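Local atomic coordinates of copper-transporting ATPase PAA2, chloroplastic (Arabidopsis thaliana, PDB entry 5LBK), a protein that uses ATP hydrolysis to carry copper across the chloroplast thylakoid membrane, and is represented here by its nucleotide-binding domain. Residues Q18-M23 / V119-E124; A24-K29 / P51-Q56. One frame throughout, in Å; residues are numbered along the deposited sequence.

How the interactions relate
Both interactions use helix 17-27, which packs on one face of the antiparallel sheet of the nucleotide-binding domain. Along the chain come 18-23 followed directly by 24-29, then 51-56 and finally 119-124, so interaction 2 closes between the two ends of interaction 1. Interaction 1 sets the first turns of the helix on strand 117-123 near the middle of the domain; interaction 2 covers its last turn with the loop before strand 56-59. Their centres are 11 Å apart and they meet at two points: Lys22 O with Pro51 CD at 3.7 Å, and Val121 CG2 with Ala24 CB at 4.0 Å. One helix thus joins the sheet to an outer loop.

Interaction 1: residues Q18-M23 / V119-E124; sequences QEVLKM and VYVGRE
Arg123 NH1 is held in a salt bridge by Glu126 OE1, and with its far end committed there the stem of the side chain passes by the thioether end of Met23. Met23 CE sits 3.8 Å from Arg123 CD and equally far from Arg123 NE, so the methyl touches the arginine where its aliphatic part turns into the guanidinium, coming in obliquely to that group. The two chains cross at a slant. Met23 has CG beside the backbone N (chi1 -75°) and stays extended from there to CE, which carries the methyl well clear of the helix. Arg123 has CG anti to its backbone N (chi1 -174°) and runs straight as far as NE, which brings CD and NE to the end of Met23. Tyr15, from the loop before the helix, also lies against Arg123.

The second point of contact is deeper and purely apolar: Val20 CG1 meets Val121 CG2 at 4.2 Å, branch against branch. The helix and strand backbones come nearest here, with Val20 CA 7.3 Å from Val121 CA. Val121 and Arg123 are two apart on strand 117-123 and both point at helix 17-27, whereas Tyr120, between Val119 and Val121, sends its hydroxyl to Glu98 of helix 91-102. This is the layering of a P-type ATPase N-domain, an antiparallel sheet with helices packed on its faces. Around the valine pair the core is filled out by Ile129 of strand 127-134, which touches both Met23 and Val121, and by Val73 of strand 71-76, against Val121. No hydrogen bond joins the helix segment to the strand segment; the strand's backbone bonds go to its sheet neighbours, Val121 pairing with Ile129 and Gly130, and Gly122 with Ala74.

Interaction 2: residues A24-K29 / P51-Q56; sequences AAAVEK and PETRGQ
A small apolar contact backed by one bridging water joins the last turn of helix 17-27 to the loop that leads from helix 34-45 into strand 56-59, towards the outside of the domain. Ala26 is the residue on the helix side that carries it. Its methyl points at the loop and rests on Pro51, with Ala26 CB 3.9 Å from Pro51 CG and 4.0 Å from Pro51 CD, so it meets the ring along its CG-CD bond. Ala26 CB also lies 3.6 Å from Pro51 O, a plain van der Waals contact. With a side chain this short, the loop can come in close: Ala26 CA and Pro51 CA are 6.0 Å apart.

Thr53 comes up next to the proline. Thr53 CG2 faces Ala26 CB at 4.3 Å, while OG1, turned between the backbone N and the carbonyl carbon (chi1 62°), looks across at the Ala26 carbonyl from too far for a direct bond. A water fills the step. It donates to Ala26 O at 2.6 Å and is hydrogen-bonded to Thr53 OG1 at 2.9 Å, the path bending to about 96° at the water. Ile68 of strand 63-68 touches Ala26, Pro51 and Thr53 alike, so helix, loop and sheet meet at this side chain. Val27, one residue on, faces the other way, onto Val73 and Val75 of strand 71-76, and just after the helix Lys29 NZ bonds to Thr50 OG1 at the head of the loop.

The Ala26 methyl thus makes the direct contact, against ring carbons and the carbonyl oxygen of Pro51, and the polar link passes through a single water: a carbonyl in the last turn of the helix gains a hydrogen-bond donor, and the loop is coupled to the helix without a direct hydrogen bond between the segments.

Interaction 1: residues Q18-M23 / V119-E124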
loop_
_atom_site.group_PDB
_atom_site.type_symbol
_atom_site.label_atom_id
_atom_site.label_comp_id
_atom_site.label_asym_id
_atom_site.label_seq_id
_atom_site.Cartn_x
_atom_site.Cartn_y
_atom_site.Cartn_z
ATOM N N GLN A 18 6.370 -6.339 -6.990
ATOM C CA GLN A 18 5.323 -7.337 -6.832
ATOM C C GLN A 18 4.979 -7.514 -5.362
ATOM O O GLN A 18 3.817 -7.778 -5.013
ATOM C CB GLN A 18 5.748 -8.677 -7.453
ATOM C CG GLN A 18 6.906 -9.407 -6.722
ATOM C CD GLN A 18 7.172 -10.837 -7.219
ATOM O OE1 GLN A 18 6.369 -11.435 -7.949
ATOM N NE2 GLN A 18 8.306 -11.394 -6.799
ATOM N N GLU A 19 5.976 -7.417 -4.486
ATOM C CA GLU A 19 5.704 -7.643 -3.073
ATOM C C GLU A 19 4.832 -6.529 -2.519
ATOM O O GLU A 19 3.927 -6.794 -1.719
ATOM C CB GLU A 19 6.990 -7.747 -2.262
ATOM C CG GLU A 19 7.844 -8.961 -2.559
ATOM C CD GLU A 19 9.030 -9.123 -1.595
ATOM O OE1 GLU A 19 9.032 -10.107 -0.819
ATOM O OE2 GLU A 19 9.961 -8.274 -1.616
ATOM N N VAL A 20 5.089 -5.277 -2.943
ATOM C CA VAL A 20 4.285 -4.141 -2.492
ATOM C C VAL A 20 2.853 -4.290 -2.970
ATOM O O VAL A 20 1.900 -4.078 -2.204
ATOM C CB VAL A 20 4.906 -2.803 -2.956
ATOM C CG1 VAL A 20 3.958 -1.613 -2.680
ATOM C CG2 VAL A 20 6.245 -2.614 -2.262
ATOM N N LEU A 21 2.677 -4.651 -4.238
ATOM C CA LEU A 21 1.346 -4.869 -4.772
ATOM C C LEU A 21 0.646 -6.026 -4.074
ATOM O O LEU A 21 -0.560 -5.945 -3.823
ATOM C CB LEU A 21 1.447 -5.124 -6.267
ATOM C CG LEU A 21 0.195 -5.140 -7.103
ATOM C CD1 LEU A 21 -0.674 -3.912 -6.867
ATOM C CD2 LEU A 21 0.659 -5.278 -8.589
ATOM N N LYS A 22 1.366 -7.137 -3.813
ATOM C CA LYS A 22 0.754 -8.305 -3.173
ATOM C C LYS A 22 0.214 -7.949 -1.801
ATOM O O LYS A 22 -0.881 -8.378 -1.420
ATOM C CB LYS A 22 1.759 -9.438 -3.002
ATOM C CG LYS A 22 2.035 -10.240 -4.249
ATOM C CD LYS A 22 3.010 -11.375 -3.941
ATOM C CE LYS A 22 3.148 -12.318 -5.147
ATOM N NZ LYS A 22 4.120 -13.433 -4.950
ATOM N N MET A 23 1.024 -7.250 -1.014
ATOM C CA MET A 23 0.575 -6.780 0.301
ATOM C C MET A 23 -0.578 -5.810 0.177
ATOM O O MET A 23 -1.558 -5.900 0.946
ATOM C CB MET A 23 1.729 -6.114 1.039
ATOM C CG MET A 23 2.786 -7.097 1.606
ATOM S SD MET A 23 4.105 -6.120 2.395
ATOM C CE MET A 23 5.116 -7.432 3.092
ATOM N N VAL A 119 -1.842 5.862 -3.399
ATOM C CA VAL A 119 -2.189 5.087 -2.209
ATOM C C VAL A 119 -0.903 4.573 -1.582
ATOM O O VAL A 119 -0.086 3.943 -2.280
ATOM C CB VAL A 119 -3.086 3.904 -2.612
ATOM C CG1 VAL A 119 -3.464 3.102 -1.412
ATOM C CG2 VAL A 119 -4.289 4.421 -3.394
ATOM N N TYR A 120 -0.629 4.968 -0.342
ATOM C CA TYR A 120 0.623 4.537 0.269
ATOM C C TYR A 120 0.497 3.214 0.985
ATOM O O TYR A 120 -0.575 2.826 1.443
ATOM C CB TYR A 120 1.138 5.607 1.228
ATOM C CG TYR A 120 1.614 6.858 0.483
ATOM C CD1 TYR A 120 0.699 7.799 0.012
ATOM C CD2 TYR A 120 2.950 7.034 0.166
ATOM C CE1 TYR A 120 1.106 8.893 -0.716
ATOM C CE2 TYR A 120 3.352 8.133 -0.537
ATOM C CZ TYR A 120 2.443 9.050 -0.964
ATOM O OH TYR A 120 2.855 10.157 -1.678
ATOM N N VAL A 121 1.615 2.536 1.092
ATOM C CA VAL A 121 1.694 1.232 1.731
ATOM C C VAL A 121 2.747 1.254 2.829
ATOM O O VAL A 121 3.914 1.596 2.586
ATOM C CB VAL A 121 1.995 0.127 0.708
ATOM C CG1 VAL A 121 1.912 -1.229 1.354
ATOM C CG2 VAL A 121 1.003 0.261 -0.429
ATOM N N GLY A 122 2.357 0.857 4.040
ATOM C CA GLY A 122 3.273 0.833 5.159
ATOM C C GLY A 122 3.213 -0.464 5.943
ATOM O O GLY A 122 2.205 -1.165 5.926
ATOM N N ARG A 123 4.326 -0.797 6.612
ATOM C CA ARG A 123 4.414 -2.034 7.403
ATOM C C ARG A 123 5.022 -1.801 8.779
ATOM O O ARG A 123 6.039 -1.115 8.889
ATOM C CB ARG A 123 5.234 -3.084 6.657
ATOM C CG ARG A 123 5.261 -4.427 7.318
ATOM C CD ARG A 123 5.702 -5.404 6.273
ATOM N NE ARG A 123 5.834 -6.735 6.782
ATOM C CZ ARG A 123 6.906 -7.203 7.400
ATOM N NH1 ARG A 123 7.976 -6.437 7.606
ATOM N NH2 ARG A 123 6.888 -8.448 7.827
ATOM N N GLU A 124 4.436 -2.412 9.834
ATOM C CA GLU A 124 4.919 -2.157 11.185
ATOM C C GLU A 124 6.384 -2.587 11.265
ATOM O O GLU A 124 6.772 -3.629 10.738
ATOM C CB GLU A 124 4.097 -2.887 12.246
ATOM C CG GLU A 124 4.228 -2.250 13.675
ATOM C CD GLU A 124 3.056 -2.547 14.591
ATOM O OE1 GLU A 124 2.450 -3.623 14.434
ATOM O OE2 GLU A 124 2.782 -1.720 15.501
#

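Interaction 2: residues A24-K29 / P51-Q56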
loop_
_atom_site.group_PDB
_atom_site.type_symbol
_atom_site.label_atom_id
_atom_site.label_comp_id
_atom_site.label_asym_id
_atom_site.label_seq_id
_atom_site.Cartn_x
_atom_site.Cartn_y
_atom_site.Cartn_z
ATOM N N ALA A 24 -0.503 -4.870 -0.764
ATOM C CA ALA A 24 -1.572 -3.877 -0.833
ATOM C C ALA A 24 -2.887 -4.541 -1.244
ATOM O O ALA A 24 -3.948 -4.228 -0.706
ATOM C CB ALA A 24 -1.213 -2.772 -1.805
ATOM N N ALA A 25 -2.834 -5.439 -2.215
ATOM C CA ALA A 25 -4.060 -6.136 -2.611
ATOM C C ALA A 25 -4.597 -7.070 -1.520
ATOM O O ALA A 25 -5.826 -7.279 -1.427
ATOM C CB ALA A 25 -3.794 -6.910 -3.902
ATOM N N ALA A 26 -3.722 -7.656 -0.698
ATOM C CA ALA A 26 -4.196 -8.447 0.437
ATOM C C ALA A 26 -5.018 -7.592 1.383
ATOM O O ALA A 26 -6.072 -8.022 1.876
ATOM C CB ALA A 26 -3.031 -9.060 1.204
ATOM N N VAL A 27 -4.534 -6.379 1.667
ATOM C CA VAL A 27 -5.286 -5.473 2.532
ATOM C C VAL A 27 -6.566 -4.994 1.857
ATOM O O VAL A 27 -7.612 -4.849 2.529
ATOM C CB VAL A 27 -4.385 -4.290 2.949
ATOM C CG1 VAL A 27 -5.155 -3.305 3.758
ATOM C CG2 VAL A 27 -3.255 -4.781 3.746
ATOM N N GLU A 28 -6.522 -4.725 0.563
ATOM C CA GLU A 28 -7.636 -4.146 -0.176
ATOM C C GLU A 28 -8.629 -5.189 -0.676
ATOM O O GLU A 28 -9.570 -4.819 -1.369
ATOM C CB GLU A 28 -7.112 -3.334 -1.347
ATOM C CG GLU A 28 -6.279 -2.142 -0.904
ATOM C CD GLU A 28 -7.121 -0.999 -0.458
ATOM O OE1 GLU A 28 -7.250 -0.037 -1.231
ATOM O OE2 GLU A 28 -7.693 -1.088 0.630
ATOM N N LYS A 29 -8.465 -6.450 -0.269
ATOM C CA LYS A 29 -9.137 -7.588 -0.898
ATOM C C LYS A 29 -10.634 -7.358 -1.091
ATOM O O LYS A 29 -11.167 -7.530 -2.196
ATOM C CB LYS A 29 -8.896 -8.839 -0.053
ATOM C CG LYS A 29 -9.055 -10.185 -0.810
ATOM C CD LYS A 29 -8.008 -10.341 -1.922
ATOM C CE LYS A 29 -8.165 -11.656 -2.625
ATOM N NZ LYS A 29 -7.292 -11.762 -3.853
ATOM N N PRO A 51 -1.312 -12.893 -0.062
ATOM C CA PRO A 51 -1.277 -13.631 1.205
ATOM C C PRO A 51 -2.586 -13.516 1.973
ATOM O O PRO A 51 -3.369 -12.574 1.811
ATOM C CB PRO A 51 -0.133 -12.973 1.978
ATOM C CG PRO A 51 -0.072 -11.601 1.436
ATOM C CD PRO A 51 -0.376 -11.762 -0.053
ATOM N N GLU A 52 -2.804 -14.508 2.829
ATOM C CA GLU A 52 -4.051 -14.608 3.568
ATOM C C GLU A 52 -4.098 -13.570 4.684
ATOM O O GLU A 52 -3.075 -13.085 5.176
ATOM C CB GLU A 52 -4.222 -16.011 4.150
ATOM C CG GLU A 52 -4.277 -17.126 3.109
ATOM C CD GLU A 52 -5.530 -17.092 2.251
ATOM O OE1 GLU A 52 -6.389 -16.223 2.485
ATOM O OE2 GLU A 52 -5.662 -17.949 1.347
ATOM N N THR A 53 -5.316 -13.217 5.073
ATOM C CA THR A 53 -5.521 -12.306 6.186
ATOM C C THR A 53 -6.774 -12.713 6.939
ATOM O O THR A 53 -7.791 -13.033 6.324
ATOM C CB THR A 53 -5.685 -10.859 5.728
ATOM O OG1 THR A 53 -6.842 -10.741 4.896
ATOM C CG2 THR A 53 -4.482 -10.411 4.978
ATOM N N ARG A 54 -6.713 -12.653 8.263
ATOM C CA ARG A 54 -7.908 -12.812 9.077
ATOM C C ARG A 54 -8.088 -11.524 9.866
ATOM O O ARG A 54 -7.461 -11.318 10.907
ATOM C CB ARG A 54 -7.843 -14.021 10.006
ATOM C CG ARG A 54 -9.026 -14.059 10.990
ATOM C CD ARG A 54 -9.389 -15.481 11.413
ATOM N NE ARG A 54 -10.638 -15.549 12.179
ATOM C CZ ARG A 54 -11.858 -15.592 11.641
ATOM N NH1 ARG A 54 -12.924 -15.665 12.430
ATOM N NH2 ARG A 54 -12.025 -15.551 10.317
ATOM N N GLY A 55 -8.944 -10.674 9.368
ATOM C CA GLY A 55 -9.291 -9.507 10.132
ATOM C C GLY A 55 -8.695 -8.267 9.503
ATOM O O GLY A 55 -7.611 -8.291 8.900
ATOM N N GLN A 56 -9.423 -7.169 9.630
ATOM C CA GLN A 56 -9.006 -5.914 9.029
ATOM C C GLN A 56 -9.742 -4.821 9.751
ATOM O O GLN A 56 -10.816 -5.048 10.355
ATOM C CB GLN A 56 -9.248 -5.820 7.513
ATOM C CG GLN A 56 -10.675 -5.729 7.046
ATOM C CD GLN A 56 -11.269 -7.073 6.688
ATOM O OE1 GLN A 56 -10.642 -8.116 6.854
ATOM N NE2 GLN A 56 -12.494 -7.052 6.200
HETATM O O HOH W 1 -7.167 -10.425 2.044
#